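Local coordinates for SusD-like carbohydrate binding protein (Bacteroides vulgatus, PDB 3LEW) that probably binds carbohydrate at the outer membrane, as a SusD-family protein thought to take part in nutrient capture, at residues A[99-104]-A[120-125]; A[251-256]-A[345-350]; A[350-355]-A[396-401]. All blocks are in the same frame, centred on the assembly; numbering follows the deposited sequence. Where two conformers were deposited one is given.

Overall arrangement
Followed from the N terminus, the three contacts come one after another in the chain, and none encloses or crosses another. Contact 1 closes the shortest loop, 15 residues, joining the end of helix 81-103 to the middle of helix 111-135. Contact 2 then spans 88 residues and ties the turn and strand start 251-256 to the start of helix 346-359. Contact 3 takes up that helix where contact 2 leaves it, at the shared Y350, and closes a 40-residue loop with helix 387-401. Contacts 2 and 3 touch through the R345-E401 salt bridge; contact 1 lies apart, its centre about 25 Å from that of contact 2.

Contact 1. Residues A[99-104]-A[120-125]; sequences GVLDNI and QALALR
R125, whose guanidinium has L101 CD1 over one face, is gripped among others by D180 OD1, in a salt bridge to NH2, and by N98 OD1, one residue ahead of G99, which takes a hydrogen bond from NH1. Methyl CD1 of L101 comes within 3.4 Å of R125 NH1. The R125 chain leaves with CG anti to the backbone N (chi1 -171°) and bends at chi3, which lays the flat group against the leucine. The polar bonds would hold the guanidinium against rotation, one face toward L101. The same CD1 meets L122 CD2 at 3.7 Å, the two leucine side chains crossing at about a right angle. The other branch of L101, CD2, sits 3.9 Å from L122 CG, so both methyls of L101 rest on L122. A121 fills the space nearer the backbone: its CB is 3.9 Å from L101 CG and 3.8 Å from V100 CG1. This small residue marks the nearest approach of the backbones, with L101 CA and A121 CA 6.7 Å apart. The segment axes approach to 9.7 Å and run roughly antiparallel, at 150°. The pair, formed by helices 81-103 and 111-135, belongs to the helical scaffold, consistent with the TPR clan; V25 and L26 of helix 19-35 pack on V100 and A121, while E183 and L187 of helix 170-187 pack on L122.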
loop_
_atom_site.group_PDB
_atom_site.type_symbol
_atom_site.label_atom_id
_atom_site.label_comp_id
_atom_site.label_asym_id
_atom_site.label_seq_id
_atom_site.Cartn_x
_atom_site.Cartn_y
_atom_site.Cartn_z
ATOM N N GLY A 99 -4.344 -11.897 21.416
ATOM C CA GLY A 99 -4.622 -11.696 22.857
ATOM C C GLY A 99 -6.061 -11.238 23.072
ATOM O O GLY A 99 -6.745 -11.724 23.974
ATOM N N VAL A 100 -6.548 -10.346 22.220
ATOM C CA VAL A 100 -7.948 -9.930 22.252
ATOM C C VAL A 100 -8.901 -11.121 21.993
ATOM O O VAL A 100 -9.845 -11.368 22.761
ATOM C CB VAL A 100 -8.200 -8.762 21.282
ATOM C CG1 VAL A 100 -9.707 -8.517 21.046
ATOM C CG2 VAL A 100 -7.461 -7.523 21.816
ATOM N N LEU A 101 -8.599 -11.883 20.942
ATOM C CA LEU A 101 -9.390 -13.032 20.570
ATOM C C LEU A 101 -9.385 -14.096 21.664
ATOM O O LEU A 101 -10.396 -14.758 21.838
ATOM C CB LEU A 101 -8.933 -13.583 19.196
ATOM C CG LEU A 101 -9.289 -12.696 18.018
ATOM C CD1 LEU A 101 -8.525 -13.158 16.716
ATOM C CD2 LEU A 101 -10.839 -12.606 17.813
ATOM N N ASP A 102 -8.301 -14.229 22.437
ATOM C CA ASP A 102 -8.233 -15.241 23.516
ATOM C C ASP A 102 -9.086 -14.868 24.740
ATOM O O ASP A 102 -9.391 -15.728 25.544
ATOM C CB ASP A 102 -6.792 -15.474 24.004
ATOM C CG ASP A 102 -5.903 -16.207 22.978
ATOM O OD1 ASP A 102 -6.401 -16.767 21.970
ATOM O OD2 ASP A 102 -4.664 -16.185 23.164
ATOM N N ASN A 103 -9.425 -13.584 24.876
ATOM C CA ASN A 103 -10.053 -13.021 26.057
ATOM C C ASN A 103 -11.444 -12.385 25.800
ATOM O O ASN A 103 -12.197 -12.152 26.752
ATOM C CB ASN A 103 -9.134 -11.944 26.645
ATOM C CG ASN A 103 -7.937 -12.515 27.418
ATOM O OD1 ASN A 103 -8.043 -12.789 28.622
ATOM N ND2 ASN A 103 -6.782 -12.626 26.758
ATOM N N ILE A 104 -11.817 -12.148 24.546
ATOM C CA ILE A 104 -13.018 -11.329 24.260
ATOM C C ILE A 104 -14.315 -12.033 24.677
ATOM O O ILE A 104 -15.253 -11.377 25.130
ATOM C CB ILE A 104 -13.086 -10.863 22.773
ATOM C CG1 ILE A 104 -14.206 -9.832 22.578
ATOM C CG2 ILE A 104 -13.225 -12.029 21.813
ATOM C CD1 ILE A 104 -14.024 -8.581 23.437
ATOM N N GLN A 120 -13.421 -6.920 14.808
ATOM C CA GLN A 120 -12.376 -5.969 14.528
ATOM C C GLN A 120 -10.947 -6.599 14.683
ATOM O O GLN A 120 -10.035 -6.304 13.890
ATOM C CB GLN A 120 -12.539 -4.716 15.383
ATOM C CG GLN A 120 -13.715 -3.819 14.943
ATOM C CD GLN A 120 -13.968 -2.657 15.862
ATOM O OE1 GLN A 120 -13.851 -2.777 17.109
ATOM N NE2 GLN A 120 -14.395 -1.523 15.267
ATOM N N ALA A 121 -10.776 -7.426 15.703
ATOM C CA ALA A 121 -9.530 -8.160 15.931
ATOM C C ALA A 121 -9.236 -9.134 14.804
ATOM O O ALA A 121 -8.119 -9.190 14.306
ATOM C CB ALA A 121 -9.559 -8.868 17.305
ATOM N N LEU A 122 -10.260 -9.839 14.342
ATOM C CA LEU A 122 -10.105 -10.753 13.195
ATOM C C LEU A 122 -9.787 -10.019 11.908
ATOM O O LEU A 122 -8.970 -10.493 11.118
ATOM C CB LEU A 122 -11.393 -11.596 13.016
ATOM C CG LEU A 122 -11.626 -12.747 14.022
ATOM C CD1 LEU A 122 -13.115 -13.255 13.984
ATOM C CD2 LEU A 122 -10.631 -13.930 13.772
ATOM N N ALA A 123 -10.431 -8.865 11.678
ATOM C CA ALA A 123 -10.229 -8.085 10.447
ATOM C C ALA A 123 -8.800 -7.535 10.399
ATOM O O ALA A 123 -8.135 -7.644 9.367
ATOM C CB ALA A 123 -11.299 -6.951 10.326
ATOM N N LEU A 124 -8.313 -7.003 11.527
ATOM C CA LEU A 124 -6.926 -6.507 11.598
ATOM C C LEU A 124 -5.951 -7.660 11.401
ATOM O O LEU A 124 -4.962 -7.529 10.672
ATOM C CB LEU A 124 -6.651 -5.768 12.904
ATOM C CG LEU A 124 -5.247 -5.110 13.077
ATOM C CD1 LEU A 124 -4.890 -4.178 11.933
ATOM C CD2 LEU A 124 -5.186 -4.373 14.399
ATOM N N ARG A 125 -6.228 -8.783 12.045
ATOM C CA ARG A 125 -5.358 -9.949 11.864
ATOM C C ARG A 125 -5.347 -10.380 10.392
ATOM O O ARG A 125 -4.272 -10.648 9.785
ATOM C CB ARG A 125 -5.764 -11.087 12.771
ATOM C CG ARG A 125 -4.755 -12.219 12.766
ATOM C CD ARG A 125 -5.150 -13.341 13.723
ATOM N NE ARG A 125 -6.206 -14.213 13.193
ATOM C CZ ARG A 125 -6.797 -15.201 13.893
ATOM N NH1 ARG A 125 -6.505 -15.410 15.167
ATOM N NH2 ARG A 125 -7.719 -15.960 13.338
#

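Contact 2. Residues A[251-256]-A[345-350]; sequences NKEWIW and RVAEIY
R345 and W254 form an antiparallel non-hydrogen-bonded pair. R345 CD lies 4.1 Å from W254 CD1, approaching the indole obliquely, while R345 NH1 reaches E253 OE2 at 2.8 Å in a salt bridge whose hydrogen bond is weak, bent to 125°. The guanidinium also pairs with E401 through NH1 and with E405 through NH2. At V346 the backbone N donates to E253 O (2.9 Å), and CB rests on E253 CG; V346 CG2 meets I255 CG1, the side chains crossing at about a right angle. A347 N is the next donor, 3.0 Å from E253 OE2, which it meets from above the carboxylate plane. The extended glutamate, CG anti to its backbone N (chi1 -152°), thus serves the first turn of the helix with both its carbonyl and its carboxylate, while OE1 makes a salt bridge to R376 and accepts a hydrogen bond from M237 N. An alanine in place of E253 would probably leave A347 N and R345 NH1 without this acceptor and R376 without one of its counter-charges. Further along, I349 CG1 meets I255 CD1 at 3.8 Å. N251 OD1 accepts from E253 N in an Asx turn, within a type I turn that leads into W254. The whole is a strand-to-helix junction at the end of the two-stranded antiparallel sheet 254-258/341-345, where I255 and W256 both face M344 in a classic beta bulge.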
loop_
_atom_site.group_PDB
_atom_site.type_symbol
_atom_site.label_atom_id
_atom_site.label_comp_id
_atom_site.label_asym_id
_atom_site.label_seq_id
_atom_site.Cartn_x
_atom_site.Cartn_y
_atom_site.Cartn_z
ATOM N N ASN A 251 -11.662 13.284 4.168
ATOM C CA ASN A 251 -12.091 13.122 2.776
ATOM C C ASN A 251 -13.106 11.978 2.644
ATOM O O ASN A 251 -12.865 10.848 3.132
ATOM C CB ASN A 251 -10.812 12.914 1.962
ATOM C CG ASN A 251 -11.038 12.786 0.499
ATOM O OD1 ASN A 251 -11.824 11.959 0.054
ATOM N ND2 ASN A 251 -10.343 13.628 -0.283
ATOM N N LYS A 252 -14.241 12.237 1.974
ATOM C CA LYS A 252 -15.315 11.226 1.872
ATOM C C LYS A 252 -14.966 10.003 1.021
ATOM O O LYS A 252 -15.672 8.998 1.068
ATOM C CB LYS A 252 -16.621 11.839 1.368
ATOM C CG LYS A 252 -17.346 12.687 2.437
ATOM C CD LYS A 252 -18.546 13.493 1.844
ATOM C CE LYS A 252 -18.074 14.621 0.934
ATOM N NZ LYS A 252 -19.220 15.276 0.221
ATOM N N GLU A 253 -13.915 10.087 0.223
ATOM C CA GLU A 253 -13.513 8.924 -0.556
ATOM C C GLU A 253 -12.597 7.993 0.234
ATOM O O GLU A 253 -12.340 6.849 -0.166
ATOM C CB GLU A 253 -12.842 9.380 -1.866
ATOM C CG GLU A 253 -13.032 8.343 -2.958
ATOM C CD GLU A 253 -12.096 8.476 -4.133
ATOM O OE1 GLU A 253 -12.174 9.495 -4.880
ATOM O OE2 GLU A 253 -11.269 7.558 -4.329
ATOM N N TRP A 254 -12.019 8.480 1.323
ATOM C CA TRP A 254 -11.170 7.631 2.161
ATOM C C TRP A 254 -12.062 6.721 2.987
ATOM O O TRP A 254 -12.805 7.176 3.846
ATOM C CB TRP A 254 -10.269 8.426 3.090
ATOM C CG TRP A 254 -9.200 9.250 2.480
ATOM C CD1 TRP A 254 -9.217 9.900 1.255
ATOM C CD2 TRP A 254 -7.956 9.609 3.103
ATOM N NE1 TRP A 254 -8.048 10.627 1.087
ATOM C CE2 TRP A 254 -7.269 10.479 2.206
ATOM C CE3 TRP A 254 -7.364 9.291 4.335
ATOM C CZ2 TRP A 254 -6.038 11.033 2.518
ATOM C CZ3 TRP A 254 -6.143 9.871 4.664
ATOM C CH2 TRP A 254 -5.482 10.726 3.734
ATOM N N ILE A 255 -11.939 5.428 2.742
ATOM C CA ILE A 255 -12.607 4.402 3.530
ATOM C C ILE A 255 -11.845 4.126 4.818
ATOM O O ILE A 255 -12.451 3.929 5.864
ATOM C CB ILE A 255 -12.712 3.112 2.709
ATOM C CG1 ILE A 255 -13.610 3.366 1.483
ATOM C CG2 ILE A 255 -13.281 1.982 3.549
ATOM C CD1 ILE A 255 -13.618 2.199 0.487
ATOM N N TRP A 256 -10.518 4.189 4.745
ATOM C CA TRP A 256 -9.677 3.801 5.847
ATOM C C TRP A 256 -8.422 4.624 5.821
ATOM O O TRP A 256 -7.777 4.762 4.763
ATOM C CB TRP A 256 -9.316 2.312 5.697
ATOM C CG TRP A 256 -8.900 1.565 6.927
ATOM C CD1 TRP A 256 -9.280 1.800 8.224
ATOM C CD2 TRP A 256 -8.178 0.330 6.954
ATOM N NE1 TRP A 256 -8.798 0.818 9.054
ATOM C CE2 TRP A 256 -8.083 -0.074 8.307
ATOM C CE3 TRP A 256 -7.544 -0.446 5.976
ATOM C CZ2 TRP A 256 -7.397 -1.235 8.700
ATOM C CZ3 TRP A 256 -6.865 -1.563 6.381
ATOM C CH2 TRP A 256 -6.791 -1.942 7.723
ATOM N N ARG A 345 -9.182 3.762 -0.425
ATOM C CA ARG A 345 -10.164 4.682 -0.974
ATOM C C ARG A 345 -11.181 3.959 -1.855
ATOM O O ARG A 345 -10.925 2.863 -2.395
ATOM C CB ARG A 345 -9.466 5.732 -1.844
ATOM C CG ARG A 345 -8.442 6.494 -1.124
ATOM C CD ARG A 345 -8.008 7.694 -1.972
ATOM N NE ARG A 345 -7.110 7.367 -3.080
ATOM C CZ ARG A 345 -7.356 7.555 -4.374
ATOM N NH1 ARG A 345 -8.521 8.022 -4.827
ATOM N NH2 ARG A 345 -6.377 7.320 -5.250
ATOM N N VAL A 346 -12.316 4.607 -2.049
ATOM C CA VAL A 346 -13.358 4.047 -2.917
ATOM C C VAL A 346 -12.839 3.808 -4.360
ATOM O O VAL A 346 -13.219 2.818 -4.989
ATOM C CB VAL A 346 -14.638 4.910 -2.940
ATOM C CG1 VAL A 346 -15.778 4.166 -3.804
ATOM C CG2 VAL A 346 -15.161 5.187 -1.488
ATOM N N ALA A 347 -11.986 4.673 -4.890
ATOM C CA ALA A 347 -11.468 4.448 -6.219
ATOM C C ALA A 347 -10.817 3.071 -6.379
ATOM O O ALA A 347 -10.911 2.478 -7.456
ATOM C CB ALA A 347 -10.441 5.560 -6.631
ATOM N N GLU A 348 -10.078 2.603 -5.376
ATOM C CA GLU A 348 -9.503 1.268 -5.424
ATOM C C GLU A 348 -10.576 0.193 -5.555
ATOM O O GLU A 348 -10.351 -0.831 -6.212
ATOM C CB GLU A 348 -8.644 1.017 -4.172
ATOM C CG GLU A 348 -7.971 -0.367 -4.172
ATOM C CD GLU A 348 -7.422 -0.805 -2.824
ATOM O OE1 GLU A 348 -7.372 -0.018 -1.871
ATOM O OE2 GLU A 348 -7.058 -2.008 -2.719
ATOM N N ILE A 349 -11.724 0.398 -4.889
ATOM C CA ILE A 349 -12.828 -0.578 -4.940
ATOM C C ILE A 349 -13.422 -0.624 -6.333
ATOM O O ILE A 349 -13.705 -1.706 -6.831
ATOM C CB ILE A 349 -13.909 -0.300 -3.871
ATOM C CG1 ILE A 349 -13.279 -0.123 -2.471
ATOM C CG2 ILE A 349 -14.970 -1.397 -3.878
ATOM C CD1 ILE A 349 -12.358 -1.332 -2.031
ATOM N N TYR A 350 -13.555 0.526 -6.999
ATOM C CA TYR A 350 -13.991 0.519 -8.408
ATOM C C TYR A 350 -13.011 -0.295 -9.263
ATOM O O TYR A 350 -13.403 -1.084 -10.110
ATOM C CB TYR A 350 -14.030 1.927 -8.998
ATOM C CG TYR A 350 -15.286 2.731 -8.772
ATOM C CD1 TYR A 350 -15.493 3.435 -7.590
ATOM C CD2 TYR A 350 -16.238 2.824 -9.757
ATOM C CE1 TYR A 350 -16.618 4.208 -7.389
ATOM C CE2 TYR A 350 -17.396 3.596 -9.560
ATOM C CZ TYR A 350 -17.561 4.315 -8.379
ATOM O OH TYR A 350 -18.715 5.102 -8.224
#

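Contact 3. Residues A[350-355]-A[396-401]; sequences YLINAE and LERRKE
In the helical SusD-family region, consistent with its TPR clan, helices 346-359 and 387-401 pack antiparallel, their segment axes at 174° and 10.8 Å apart, and bring L351 of the former against E397, R398 and E401 of the latter. The two methyls of L351 divide the opposing surface. CD2 lies 4.0 Å from E397 CB, with the leucine across the glutamate at about a right angle, while CD1 is 4.0 Å from R398 CA and also near E401 CB. L372 of helix 365-376 packs on L351 as well. E397 begins with CG anti to its backbone N and then bends at chi2 (60°), carrying the carboxylate away from the leucine, so that only its aliphatic part touches. There OE1 forms a salt bridge with K400 NZ (2.9 Å), which meets it on the syn side, and another with K373; OE2 pairs with R302. R398, bent at chi3, reaches across toward helix 346-359: its CD comes within 3.8 Å of E355 OE1, and I352 CG1 stands at the edge of the guanidinium. Carboxylate and guanidinium planes are 77° apart and the charges remain beyond salt-bridge distance; R398 NE instead pairs with D411, and E355 OE1 with R414. A water bridges R398 to E355 and to the backbone carbonyl of L351. It accepts from R398 NH1 at 2.8 Å, donates to E355 OE1 at 2.7 Å, and donates a weak bond of 2.8 Å to L351 O.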
loop_
_atom_site.group_PDB
_atom_site.type_symbol
_atom_site.label_atom_id
_atom_site.label_comp_id
_atom_site.label_asym_id
_atom_site.label_seq_id
_atom_site.Cartn_x
_atom_site.Cartn_y
_atom_site.Cartn_z
ATOM N N TYR A 350 -13.555 0.526 -6.999
ATOM C CA TYR A 350 -13.991 0.519 -8.408
ATOM C C TYR A 350 -13.011 -0.295 -9.263
ATOM O O TYR A 350 -13.403 -1.084 -10.110
ATOM C CB TYR A 350 -14.030 1.927 -8.998
ATOM C CG TYR A 350 -15.286 2.731 -8.772
ATOM C CD1 TYR A 350 -15.493 3.435 -7.590
ATOM C CD2 TYR A 350 -16.238 2.824 -9.757
ATOM C CE1 TYR A 350 -16.618 4.208 -7.389
ATOM C CE2 TYR A 350 -17.396 3.596 -9.560
ATOM C CZ TYR A 350 -17.561 4.315 -8.379
ATOM O OH TYR A 350 -18.715 5.102 -8.224
ATOM N N LEU A 351 -11.722 -0.103 -9.017
ATOM C CA LEU A 351 -10.692 -0.810 -9.798
ATOM C C LEU A 351 -10.645 -2.319 -9.496
ATOM O O LEU A 351 -10.481 -3.108 -10.411
ATOM C CB LEU A 351 -9.331 -0.176 -9.524
ATOM C CG LEU A 351 -9.142 1.197 -10.218
ATOM C CD1 LEU A 351 -7.986 1.936 -9.522
ATOM C CD2 LEU A 351 -8.815 1.004 -11.717
ATOM N N ILE A 352 -10.814 -2.712 -8.227
ATOM C CA ILE A 352 -10.911 -4.127 -7.849
ATOM C C ILE A 352 -12.145 -4.793 -8.514
ATOM O O ILE A 352 -12.046 -5.885 -9.048
ATOM C CB ILE A 352 -11.011 -4.333 -6.311
ATOM C CG1 ILE A 352 -9.695 -3.938 -5.584
ATOM C CG2 ILE A 352 -11.388 -5.806 -5.935
ATOM C CD1 ILE A 352 -9.816 -3.746 -4.116
ATOM N N ASN A 353 -13.282 -4.127 -8.408
ATOM C CA ASN A 353 -14.510 -4.575 -9.056
ATOM C C ASN A 353 -14.303 -4.774 -10.568
ATOM O O ASN A 353 -14.649 -5.841 -11.130
ATOM C CB ASN A 353 -15.632 -3.601 -8.731
ATOM C CG ASN A 353 -16.987 -4.119 -9.098
ATOM O OD1 ASN A 353 -17.562 -3.660 -10.091
ATOM N ND2 ASN A 353 -17.556 -5.054 -8.280
ATOM N N ALA A 354 -13.718 -3.771 -11.231
ATOM C CA ALA A 354 -13.396 -3.891 -12.660
ATOM C C ALA A 354 -12.501 -5.071 -12.979
ATOM O O ALA A 354 -12.778 -5.847 -13.885
ATOM C CB ALA A 354 -12.786 -2.588 -13.228
ATOM N N GLU A 355 -11.432 -5.243 -12.224
ATOM C CA GLU A 355 -10.487 -6.321 -12.499
ATOM C C GLU A 355 -11.074 -7.728 -12.255
ATOM O O GLU A 355 -10.880 -8.645 -13.061
ATOM C CB GLU A 355 -9.197 -6.111 -11.676
ATOM C CG GLU A 355 -8.137 -7.116 -12.050
ATOM C CD GLU A 355 -6.767 -6.880 -11.389
ATOM O OE1 GLU A 355 -6.503 -5.758 -10.882
ATOM O OE2 GLU A 355 -5.936 -7.850 -11.456
ATOM N N LEU A 396 -2.998 -0.325 -15.748
ATOM C CA LEU A 396 -2.460 1.004 -16.021
ATOM C C LEU A 396 -3.219 2.051 -15.226
ATOM O O LEU A 396 -2.613 2.942 -14.630
ATOM C CB LEU A 396 -2.474 1.357 -17.509
ATOM C CG LEU A 396 -1.284 0.786 -18.285
ATOM C CD1 LEU A 396 -1.614 0.711 -19.768
ATOM C CD2 LEU A 396 -0.045 1.619 -18.041
ATOM N N GLU A 397 -4.534 1.939 -15.204
ATOM C CA GLU A 397 -5.345 2.897 -14.415
ATOM C C GLU A 397 -5.051 2.776 -12.906
ATOM O O GLU A 397 -5.080 3.781 -12.197
ATOM C CB GLU A 397 -6.843 2.763 -14.759
ATOM C CG GLU A 397 -7.692 3.935 -14.324
ATOM C CD GLU A 397 -7.282 5.259 -14.942
ATOM O OE1 GLU A 397 -7.024 5.343 -16.164
ATOM O OE2 GLU A 397 -7.155 6.208 -14.153
ATOM N N ARG A 398 -4.759 1.567 -12.390
ATOM C CA ARG A 398 -4.262 1.448 -11.013
ATOM C C ARG A 398 -2.981 2.276 -10.775
ATOM O O ARG A 398 -2.879 2.943 -9.771
ATOM C CB ARG A 398 -3.966 -0.018 -10.635
ATOM C CG ARG A 398 -5.201 -0.873 -10.523
ATOM C CD ARG A 398 -4.848 -2.358 -10.243
ATOM N NE ARG A 398 -4.151 -2.501 -8.989
ATOM C CZ ARG A 398 -4.706 -2.667 -7.785
ATOM N NH1 ARG A 398 -6.006 -2.771 -7.635
ATOM N NH2 ARG A 398 -3.925 -2.726 -6.707
ATOM N N ARG A 399 -1.998 2.185 -11.682
ATOM C CA ARG A 399 -0.755 2.941 -11.551
ATOM C C ARG A 399 -1.033 4.435 -11.577
ATOM O O ARG A 399 -0.394 5.191 -10.838
ATOM C CB ARG A 399 0.212 2.560 -12.684
ATOM C CG ARG A 399 0.765 1.113 -12.485
ATOM C CD ARG A 399 1.412 0.628 -13.752
ATOM N NE ARG A 399 2.504 1.492 -14.171
ATOM C CZ ARG A 399 3.081 1.414 -15.373
ATOM N NH1 ARG A 399 2.668 0.519 -16.267
ATOM N NH2 ARG A 399 4.079 2.212 -15.702
ATOM N N LYS A 400 -1.976 4.826 -12.406
ATOM C CA LYS A 400 -2.301 6.249 -12.596
ATOM C C LYS A 400 -3.045 6.802 -11.378
ATOM O O LYS A 400 -2.699 7.858 -10.878
ATOM C CB LYS A 400 -3.128 6.440 -13.851
ATOM C CG LYS A 400 -2.372 6.197 -15.145
ATOM C CD LYS A 400 -3.341 6.047 -16.313
ATOM C CE LYS A 400 -4.117 7.370 -16.612
ATOM N NZ LYS A 400 -5.247 7.138 -17.584
ATOM N N GLU A 401 -4.043 6.081 -10.921
ATOM C CA GLU A 401 -4.922 6.556 -9.829
ATOM C C GLU A 401 -4.307 6.382 -8.452
ATOM O O GLU A 401 -4.588 7.183 -7.554
ATOM C CB GLU A 401 -6.277 5.834 -9.906
ATOM C CG GLU A 401 -7.288 6.118 -8.750
ATOM C CD GLU A 401 -7.782 7.551 -8.666
ATOM O OE1 GLU A 401 -7.590 8.329 -9.626
ATOM O OE2 GLU A 401 -8.392 7.905 -7.625
HETATM O O HOH W 1 -7.801 -3.682 -9.635
#